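Local coordinates for protein aminopeptidase Y (Arg Lys Leu preference) (Bacillus subtilis, PDB 6HC7) that removes N-terminal amino acids, with a preference for arginine, lysine and leucine, from peptides as a secreted two-zinc aminopeptidase, at residues 89-94 with 226-231; 250-255 with 293-298; 337-342 with 363-368. All coordinates share one frame; numbering follows the deposited sequence.

Followed from the N terminus, the three contacts come in series, none lying within or crossing another. Contact 1 closes the longest loop: strand 86-104 leaves, the chain runs through 131 residues that include the PA domain, and strand 214-234 returns antiparallel. Contact 2 closes a 37-residue loop around helix 260-277 and strand 285-291, bringing together two loops that carry zinc ligands. Contact 3 closes the shortest, 20 residues holding helix 346-358, between two parallel strands. Contacts 1 and 2 touch: Tyr251 bonds to the carbonyl of Gln228, and Ala293 packs on Phe92. Contact 3 stands apart, its centre about 21 Å from that of contact 2.

Contact 1 of 3, residues 89-94 with 226-231; sequences VQRFNI and TSQNII
Gln90 pairs with Asn229, and Phe92 with Ser227, as the two hydrogen-bonded pairs of an antiparallel strand pairing. The backbone bonds come in both directions: Gln90 N to Asn229 O is 2.8 Å, and its return from Asn229 N to Gln90 O is equally short, while Phe92 N to Ser227 O measures 3.1 Å. In the non-hydrogen-bonded pairs the alpha carbons supply weaker CA-H...O contacts, such as Arg91 CA to Ser227 O at 3.5 Å.

In fold terms, strands 86-104 and 214-234 flank the part of the chain that holds the PA domain, and their pairing adds the N-terminal strand to the alpha/beta framework of an M28 peptidase. Gln90, Phe92 and Asn229 meet helix 299-306 from one face, where Ser227 also lies, its OG bonded to Glu69; Gln228 and Ile230 on the other face meet helix 67-82.

One polar side-chain bond crosses the strands: Asn229 ND2 reaches Gln90 OE1 at 3.1 Å. OE1 lies in the plane of the Asn229 amide and the donor in the carbonyl plane of Gln90, though the two planes are turned 66° apart. The Asn229 amide has two more partners, Gly292 N on OD1 and Gly300 O on ND2, which fixes its rotation.

The aromatic packing belongs to Phe92. A chi1 of 54°, with CG between backbone N and carbonyl carbon, brings the ring back over the partner strand, where CZ touches Ser227 CB at 3.5 Å and CE1 meets Gln228 CA obliquely at 3.4 Å. Ser227 O lies over one face near the rim. The ring of His303 adjoins it with planes about 25° apart.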
loop_
_atom_site.group_PDB
_atom_site.type_symbol
_atom_site.label_atom_id
_atom_site.label_comp_id
_atom_site.label_asym_id
_atom_site.label_seq_id
_atom_site.Cartn_x
_atom_site.Cartn_y
_atom_site.Cartn_z
ATOM N N VAL A 89 -2.997 19.772 -3.875
ATOM C CA VAL A 89 -2.039 18.767 -3.461
ATOM C C VAL A 89 -1.868 18.884 -1.957
ATOM O O VAL A 89 -1.574 19.957 -1.441
ATOM C CB VAL A 89 -0.690 18.916 -4.216
ATOM C CG1 VAL A 89 -0.234 20.355 -4.217
ATOM C CG2 VAL A 89 0.377 18.028 -3.608
ATOM N N GLN A 90 -2.094 17.781 -1.249
ATOM C CA GLN A 90 -2.096 17.789 0.211
ATOM C C GLN A 90 -0.812 17.151 0.724
ATOM O O GLN A 90 -0.565 15.976 0.461
ATOM C CB GLN A 90 -3.329 17.042 0.748
ATOM C CG GLN A 90 -3.629 17.238 2.245
ATOM C CD GLN A 90 -4.828 16.398 2.714
ATOM O OE1 GLN A 90 -4.865 15.176 2.519
ATOM N NE2 GLN A 90 -5.811 17.053 3.332
ATOM N N ARG A 91 0.011 17.919 1.431
ATOM C CA ARG A 91 1.297 17.421 1.918
ATOM C C ARG A 91 1.199 17.015 3.363
ATOM O O ARG A 91 0.544 17.680 4.149
ATOM C CB ARG A 91 2.398 18.478 1.781
ATOM C CG ARG A 91 2.475 19.114 0.435
ATOM C CD ARG A 91 3.764 19.909 0.262
ATOM N NE ARG A 91 3.812 20.461 -1.086
ATOM C CZ ARG A 91 4.134 19.758 -2.171
ATOM N NH1 ARG A 91 4.470 18.473 -2.058
ATOM N NH2 ARG A 91 4.127 20.346 -3.368
ATOM N N PHE A 92 1.874 15.936 3.723
ATOM C CA PHE A 92 1.850 15.467 5.100
ATOM C C PHE A 92 3.194 14.884 5.441
ATOM O O PHE A 92 3.944 14.478 4.562
ATOM C CB PHE A 92 0.727 14.434 5.320
ATOM C CG PHE A 92 0.758 13.267 4.356
ATOM C CD1 PHE A 92 0.179 13.368 3.087
ATOM C CD2 PHE A 92 1.340 12.064 4.721
ATOM C CE1 PHE A 92 0.208 12.291 2.195
ATOM C CE2 PHE A 92 1.365 10.978 3.832
ATOM C CZ PHE A 92 0.807 11.096 2.572
ATOM N N ASN A 93 3.516 14.867 6.721
ATOM C CA ASN A 93 4.764 14.269 7.150
ATOM C C ASN A 93 4.641 12.753 7.315
ATOM O O ASN A 93 3.552 12.222 7.557
ATOM C CB ASN A 93 5.233 14.918 8.448
ATOM C CG ASN A 93 5.416 16.414 8.305
ATOM O OD1 ASN A 93 5.962 16.897 7.305
ATOM N ND2 ASN A 93 4.954 17.160 9.296
ATOM N N ILE A 94 5.765 12.065 7.148
ATOM C CA ILE A 94 5.836 10.624 7.352
ATOM C C ILE A 94 7.105 10.292 8.139
ATOM O O ILE A 94 8.014 11.126 8.219
ATOM C CB ILE A 94 5.831 9.879 6.007
ATOM C CG1 ILE A 94 7.152 10.137 5.269
ATOM C CG2 ILE A 94 4.600 10.255 5.207
ATOM C CD1 ILE A 94 7.218 9.543 3.879
ATOM N N THR A 226 8.460 13.708 3.591
ATOM C CA THR A 226 7.057 14.028 3.294
ATOM C C THR A 226 6.515 13.273 2.089
ATOM O O THR A 226 7.246 12.871 1.196
ATOM C CB THR A 226 6.842 15.524 2.998
ATOM O OG1 THR A 226 7.663 15.903 1.883
ATOM C CG2 THR A 226 7.143 16.398 4.221
ATOM N N SER A 227 5.207 13.122 2.065
ATOM C CA SER A 227 4.519 12.556 0.927
ATOM C C SER A 227 3.330 13.458 0.687
ATOM O O SER A 227 3.190 14.484 1.353
ATOM C CB SER A 227 4.074 11.109 1.190
ATOM O OG SER A 227 3.459 10.537 0.045
ATOM N N GLN A 228 2.447 13.059 -0.218
ATOM C CA GLN A 228 1.321 13.896 -0.562
ATOM C C GLN A 228 0.179 13.154 -1.263
ATOM O O GLN A 228 0.398 12.202 -2.012
ATOM C CB GLN A 228 1.791 15.054 -1.449
ATOM C CG GLN A 228 2.498 14.584 -2.698
ATOM C CD GLN A 228 3.901 14.082 -2.414
ATOM O OE1 GLN A 228 4.695 14.760 -1.751
ATOM N NE2 GLN A 228 4.211 12.877 -2.900
ATOM N N ASN A 229 -1.032 13.647 -1.028
ATOM C CA ASN A 229 -2.233 13.221 -1.736
ATOM C C ASN A 229 -2.555 14.210 -2.836
ATOM O O ASN A 229 -2.380 15.419 -2.664
ATOM C CB ASN A 229 -3.395 13.099 -0.763
ATOM C CG ASN A 229 -3.052 12.202 0.420
ATOM O OD1 ASN A 229 -2.466 11.117 0.261
ATOM N ND2 ASN A 229 -3.383 12.658 1.608
ATOM N N ILE A 230 -2.976 13.695 -3.983
ATOM C CA ILE A 230 -3.410 14.535 -5.084
ATOM C C ILE A 230 -4.927 14.404 -5.241
ATOM O O ILE A 230 -5.431 13.341 -5.578
ATOM C CB ILE A 230 -2.694 14.176 -6.402
ATOM C CG1 ILE A 230 -1.197 14.387 -6.262
ATOM C CG2 ILE A 230 -3.167 15.061 -7.545
ATOM C CD1 ILE A 230 -0.485 13.200 -5.701
ATOM N N ILE A 231 -5.630 15.505 -4.997
ATOM C CA ILE A 231 -7.081 15.546 -4.922
ATOM C C ILE A 231 -7.667 16.354 -6.065
ATOM O O ILE A 231 -7.311 17.516 -6.254
ATOM C CB ILE A 231 -7.501 16.162 -3.580
ATOM C CG1 ILE A 231 -6.639 15.557 -2.454
ATOM C CG2 ILE A 231 -9.004 16.005 -3.344
ATOM C CD1 ILE A 231 -6.542 16.375 -1.203
#

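Contact 2 of 3, residues 250-255 with 293-298; sequences HYDSVP and AEELGL. With ZN (zinc ion), chain D; ZN (zinc ion), chain E.
Asp252 and Ala293 bring the two loops together, their CA atoms 5.8 Å apart, with neither segment forming a regular helix or strand. The loops follow strands 244-250 and 285-291, which run parallel, so both emerge from the same end of the sheet. Within 293-298 the chain curls tightly: Glu294 O accepts from both Gly297 N and Leu298 N, on the same face of its plane, just before helix 299-306.

The carboxylate of Asp252 grips the turning backbone. OD2 receives Glu295 N at 3.0 Å through its syn lone pair, and OD1 takes a weak bond from Glu294 N. The same OD1 weakly accepts from His250 ND1, on the far side of the ring from NE2, which binds the zinc ion of chain D at 2.3 Å.

Glu294 reaches across the imidazole: CG stands anti to the backbone N (chi1 178°), the chain bends at CG, and OE2 settles 3.3 Å above the His250 ring, over its centre, while lying 2.7 Å from water 2, a ligand of that zinc. Both oxygens of Glu295 face the second zinc ion, chain E, OE2 the nearer and OE1 at 2.6 Å; its CG rests on Val254 CG1 at 3.3 Å, and water 1 links OE1 to Val254 N.

Asp262 bridges the metals, Asp323 also binds the first, and His401 joins Glu295 on the second; Glu452, near the C terminus, is an additional ligand of the second zinc in this structure. The arrangement is the co-catalytic two-zinc centre of M28 aminopeptidases; in related M28 enzymes the first glutamate of such a Glu-Glu pair activates the metal-bound water, a role with which Glu294's position is consistent.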
loop_
_atom_site.group_PDB
_atom_site.type_symbol
_atom_site.label_atom_id
_atom_site.label_comp_id
_atom_site.label_asym_id
_atom_site.label_seq_id
_atom_site.Cartn_x
_atom_site.Cartn_y
_atom_site.Cartn_z
ATOM N N HIS A 250 -4.012 4.366 -4.280
ATOM C CA HIS A 250 -2.716 4.848 -3.865
ATOM C C HIS A 250 -1.695 4.723 -4.975
ATOM O O HIS A 250 -1.767 3.802 -5.773
ATOM C CB HIS A 250 -2.248 4.130 -2.614
ATOM C CG HIS A 250 -1.725 2.745 -2.842
ATOM N ND1 HIS A 250 -0.408 2.491 -3.167
ATOM C CD2 HIS A 250 -2.329 1.538 -2.730
ATOM C CE1 HIS A 250 -0.230 1.185 -3.260
ATOM N NE2 HIS A 250 -1.379 0.586 -3.012
ATOM N N TYR A 251 -0.752 5.676 -5.026
ATOM C CA TYR A 251 0.181 5.767 -6.153
ATOM C C TYR A 251 1.642 5.505 -5.761
ATOM O O TYR A 251 2.533 5.613 -6.604
ATOM C CB TYR A 251 0.061 7.135 -6.855
ATOM C CG TYR A 251 0.607 8.319 -6.078
ATOM C CD1 TYR A 251 -0.174 8.965 -5.121
ATOM C CD2 TYR A 251 1.895 8.804 -6.309
ATOM C CE1 TYR A 251 0.310 10.044 -4.403
ATOM C CE2 TYR A 251 2.395 9.905 -5.594
ATOM C CZ TYR A 251 1.592 10.518 -4.646
ATOM O OH TYR A 251 2.045 11.591 -3.925
ATOM N N ASP A 252 1.884 5.128 -4.506
ATOM C CA ASP A 252 3.226 4.690 -4.099
ATOM C C ASP A 252 3.398 3.174 -4.222
ATOM O O ASP A 252 2.418 2.452 -4.421
ATOM C CB ASP A 252 3.536 5.103 -2.667
ATOM C CG ASP A 252 2.680 4.371 -1.654
ATOM O OD1 ASP A 252 1.492 4.145 -1.945
ATOM O OD2 ASP A 252 3.196 4.044 -0.565
ATOM N N SER A 253 4.638 2.691 -4.105
ATOM C CA SER A 253 4.869 1.250 -4.086
ATOM C C SER A 253 6.011 0.867 -3.154
ATOM O O SER A 253 6.716 1.741 -2.623
ATOM C CB SER A 253 5.140 0.725 -5.487
ATOM O OG SER A 253 6.359 1.212 -5.999
ATOM N N VAL A 254 6.159 -0.440 -2.930
ATOM C CA VAL A 254 7.227 -0.981 -2.081
ATOM C C VAL A 254 8.570 -0.893 -2.795
ATOM O O VAL A 254 8.629 -0.891 -4.030
ATOM C CB VAL A 254 6.964 -2.459 -1.685
ATOM C CG1 VAL A 254 5.602 -2.607 -1.072
ATOM C CG2 VAL A 254 7.100 -3.385 -2.890
ATOM N N PRO A 255 9.650 -0.790 -2.021
ATOM C CA PRO A 255 11.008 -0.761 -2.562
ATOM C C PRO A 255 11.236 -1.837 -3.623
ATOM O O PRO A 255 10.683 -2.916 -3.481
ATOM C CB PRO A 255 11.870 -1.025 -1.329
ATOM C CG PRO A 255 11.096 -0.484 -0.215
ATOM C CD PRO A 255 9.642 -0.623 -0.560
ATOM N N ALA A 293 1.913 7.222 0.107
ATOM C CA ALA A 293 2.417 6.550 1.292
ATOM C C ALA A 293 1.398 5.595 1.911
ATOM O O ALA A 293 1.299 5.490 3.134
ATOM C CB ALA A 293 2.874 7.594 2.326
ATOM N N GLU A 294 0.640 4.899 1.070
ATOM C CA GLU A 294 -0.294 3.891 1.561
ATOM C C GLU A 294 0.492 2.724 2.122
ATOM O O GLU A 294 0.129 2.101 3.124
ATOM C CB GLU A 294 -1.209 3.435 0.435
ATOM C CG GLU A 294 -2.202 2.363 0.778
ATOM C CD GLU A 294 -1.591 0.978 0.813
ATOM O OE1 GLU A 294 -2.151 0.094 1.488
ATOM O OE2 GLU A 294 -0.547 0.774 0.163
ATOM N N GLU A 295 1.609 2.489 1.456
ATOM C CA GLU A 295 2.460 1.338 1.624
ATOM C C GLU A 295 3.227 1.373 2.945
ATOM O O GLU A 295 3.921 0.414 3.286
ATOM C CB GLU A 295 3.403 1.295 0.420
ATOM C CG GLU A 295 3.789 -0.033 -0.094
ATOM C CD GLU A 295 2.648 -0.842 -0.669
ATOM O OE1 GLU A 295 2.413 -0.792 -1.902
ATOM O OE2 GLU A 295 2.026 -1.574 0.132
ATOM N N LEU A 296 3.101 2.479 3.686
ATOM C CA LEU A 296 3.711 2.610 5.017
ATOM C C LEU A 296 2.680 2.483 6.121
ATOM O O LEU A 296 2.991 2.724 7.282
ATOM C CB LEU A 296 4.413 3.961 5.183
ATOM C CG LEU A 296 5.674 4.272 4.381
ATOM C CD1 LEU A 296 6.118 5.680 4.691
ATOM C CD2 LEU A 296 6.758 3.277 4.711
ATOM N N GLY A 297 1.444 2.156 5.758
ATOM C CA GLY A 297 0.386 2.056 6.741
ATOM C C GLY A 297 -0.703 3.094 6.533
ATOM O O GLY A 297 -1.057 3.822 7.480
ATOM N N LEU A 298 -1.208 3.158 5.294
ATOM C CA LEU A 298 -2.332 4.007 4.923
ATOM C C LEU A 298 -2.116 5.456 5.344
ATOM O O LEU A 298 -3.054 6.122 5.793
ATOM C CB LEU A 298 -3.617 3.484 5.560
ATOM C CG LEU A 298 -3.876 1.975 5.528
ATOM C CD1 LEU A 298 -5.293 1.695 6.022
ATOM C CD2 LEU A 298 -3.626 1.350 4.136
HETATM ZN ZN ZN D . -1.921 -1.673 -2.800
HETATM ZN ZN ZN E . 1.084 -2.994 -1.482
HETATM O O HOH W 1 3.916 -2.082 -4.498
HETATM O O HOH W 2 -1.124 -1.621 -1.014
#

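Contact 3 of 3, residues 337-342 with 363-368; sequences VNTLDG and LSLTQG
Leu365 lays its isobutyl end along the neighbouring strand of a beta-alpha-beta unit, in which strands 334-339 and 363-367 run parallel and helix 346-358 connects them. Leu365 swings CG out opposite its own nitrogen, which lets CD1 reach Thr339 CG2 at 3.5 Å, their side chains crossing at about a right angle, while CD2 rests against Gly342 O at 3.2 Å. An alanine here would withdraw both methyl branches and is likely to leave Thr339 CG2 and Gly342 O without their cover and open a gap beside Trp348.

The parallel pairing is set by backbone bonds. Val337 N bonds to Ser364 O at 2.8 Å, Thr366 N returns to Val337 O, and Thr339 N donates to Thr366 O at 3.0 Å. Where strand 334-339 ends, a type I turn runs from Thr339 to Gly342. Gln367 clasps it: NE2 bonds to Leu340 O at 2.9 Å, approaching from above the carbonyl plane. Thr339 O takes two donors, Gly342 N and Gly368 N, from opposite faces of its plane.

Further out, Trp348 of the connecting helix covers the face of Val337 and Leu365 and also touches Leu363, whereas on the other face Thr366 OG1 bonds to Glu394 OE2.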
loop_
_atom_site.group_PDB
_atom_site.type_symbol
_atom_site.label_atom_id
_atom_site.label_comp_id
_atom_site.label_asym_id
_atom_site.label_seq_id
_atom_site.Cartn_x
_atom_site.Cartn_y
_atom_site.Cartn_z
ATOM N N VAL A 337 -14.763 -7.408 -3.715
ATOM C CA VAL A 337 -15.130 -6.144 -3.113
ATOM C C VAL A 337 -14.929 -6.273 -1.615
ATOM O O VAL A 337 -15.726 -6.903 -0.918
ATOM C CB VAL A 337 -16.589 -5.762 -3.437
ATOM C CG1 VAL A 337 -16.951 -4.430 -2.805
ATOM C CG2 VAL A 337 -16.800 -5.723 -4.943
ATOM N N ASN A 338 -13.854 -5.681 -1.119
ATOM C CA ASN A 338 -13.469 -5.851 0.265
ATOM C C ASN A 338 -14.067 -4.798 1.180
ATOM O O ASN A 338 -13.886 -3.609 0.950
ATOM C CB ASN A 338 -11.945 -5.814 0.399
ATOM C CG ASN A 338 -11.276 -7.103 -0.032
ATOM O OD1 ASN A 338 -10.655 -7.788 0.785
ATOM N ND2 ASN A 338 -11.374 -7.429 -1.313
ATOM N N THR A 339 -14.753 -5.223 2.237
ATOM C CA THR A 339 -15.144 -4.267 3.264
ATOM C C THR A 339 -14.545 -4.673 4.592
ATOM O O THR A 339 -14.393 -5.851 4.885
ATOM C CB THR A 339 -16.683 -4.135 3.398
ATOM O OG1 THR A 339 -17.200 -5.177 4.230
ATOM C CG2 THR A 339 -17.355 -4.173 2.019
ATOM N N LEU A 340 -14.207 -3.682 5.398
ATOM C CA LEU A 340 -13.456 -3.913 6.609
ATOM C C LEU A 340 -14.171 -4.893 7.536
ATOM O O LEU A 340 -13.531 -5.555 8.360
ATOM C CB LEU A 340 -13.195 -2.584 7.329
ATOM C CG LEU A 340 -12.410 -2.681 8.635
ATOM C CD1 LEU A 340 -10.974 -3.110 8.353
ATOM C CD2 LEU A 340 -12.459 -1.388 9.430
ATOM N N ASP A 341 -15.491 -4.995 7.413
ATOM C CA ASP A 341 -16.242 -5.866 8.314
ATOM C C ASP A 341 -16.932 -7.013 7.569
ATOM O O ASP A 341 -17.731 -7.745 8.146
ATOM C CB ASP A 341 -17.260 -5.052 9.128
ATOM C CG ASP A 341 -18.211 -4.229 8.250
ATOM O OD1 ASP A 341 -18.400 -4.579 7.060
ATOM O OD2 ASP A 341 -18.779 -3.237 8.769
ATOM N N GLY A 342 -16.613 -7.164 6.288
ATOM C CA GLY A 342 -17.146 -8.248 5.491
ATOM C C GLY A 342 -18.604 -8.099 5.110
ATOM O O GLY A 342 -19.131 -8.909 4.348
ATOM N N LEU A 363 -18.196 -11.473 -9.452
ATOM C CA LEU A 363 -18.061 -10.416 -8.449
ATOM C C LEU A 363 -18.429 -10.940 -7.065
ATOM O O LEU A 363 -19.441 -11.618 -6.905
ATOM C CB LEU A 363 -18.936 -9.222 -8.832
ATOM C CG LEU A 363 -18.716 -7.871 -8.156
ATOM C CD1 LEU A 363 -18.760 -6.828 -9.228
ATOM C CD2 LEU A 363 -19.799 -7.592 -7.162
ATOM N N SER A 364 -17.615 -10.655 -6.057
ATOM C CA SER A 364 -17.899 -11.210 -4.745
ATOM C C SER A 364 -17.604 -10.240 -3.623
ATOM O O SER A 364 -16.570 -9.580 -3.607
ATOM C CB SER A 364 -17.102 -12.501 -4.525
ATOM O OG SER A 364 -17.050 -13.265 -5.722
ATOM N N LEU A 365 -18.520 -10.155 -2.679
ATOM C CA LEU A 365 -18.240 -9.414 -1.474
ATOM C C LEU A 365 -17.352 -10.286 -0.636
ATOM O O LEU A 365 -17.448 -11.502 -0.712
ATOM C CB LEU A 365 -19.511 -9.055 -0.705
ATOM C CG LEU A 365 -19.295 -8.298 0.613
ATOM C CD1 LEU A 365 -18.824 -6.856 0.367
ATOM C CD2 LEU A 365 -20.552 -8.331 1.490
ATOM N N THR A 366 -16.480 -9.669 0.149
ATOM C CA THR A 366 -15.716 -10.397 1.131
ATOM C C THR A 366 -15.171 -9.381 2.102
ATOM O O THR A 366 -15.330 -8.182 1.886
ATOM C CB THR A 366 -14.569 -11.224 0.496
ATOM O OG1 THR A 366 -13.863 -11.929 1.523
ATOM C CG2 THR A 366 -13.597 -10.325 -0.242
ATOM N N GLN A 367 -14.549 -9.866 3.172
ATOM C CA GLN A 367 -13.862 -9.017 4.138
ATOM C C GLN A 367 -12.421 -8.733 3.703
ATOM O O GLN A 367 -11.771 -9.575 3.087
ATOM C CB GLN A 367 -13.875 -9.669 5.520
ATOM C CG GLN A 367 -13.454 -8.745 6.680
ATOM C CD GLN A 367 -11.924 -8.567 6.820
ATOM O OE1 GLN A 367 -11.137 -9.316 6.227
ATOM N NE2 GLN A 367 -11.507 -7.556 7.591
ATOM N N GLY A 368 -11.930 -7.540 4.027
ATOM C CA GLY A 368 -10.533 -7.204 3.812
ATOM C C GLY A 368 -10.178 -5.767 4.142
ATOM O O GLY A 368 -10.883 -4.844 3.760
#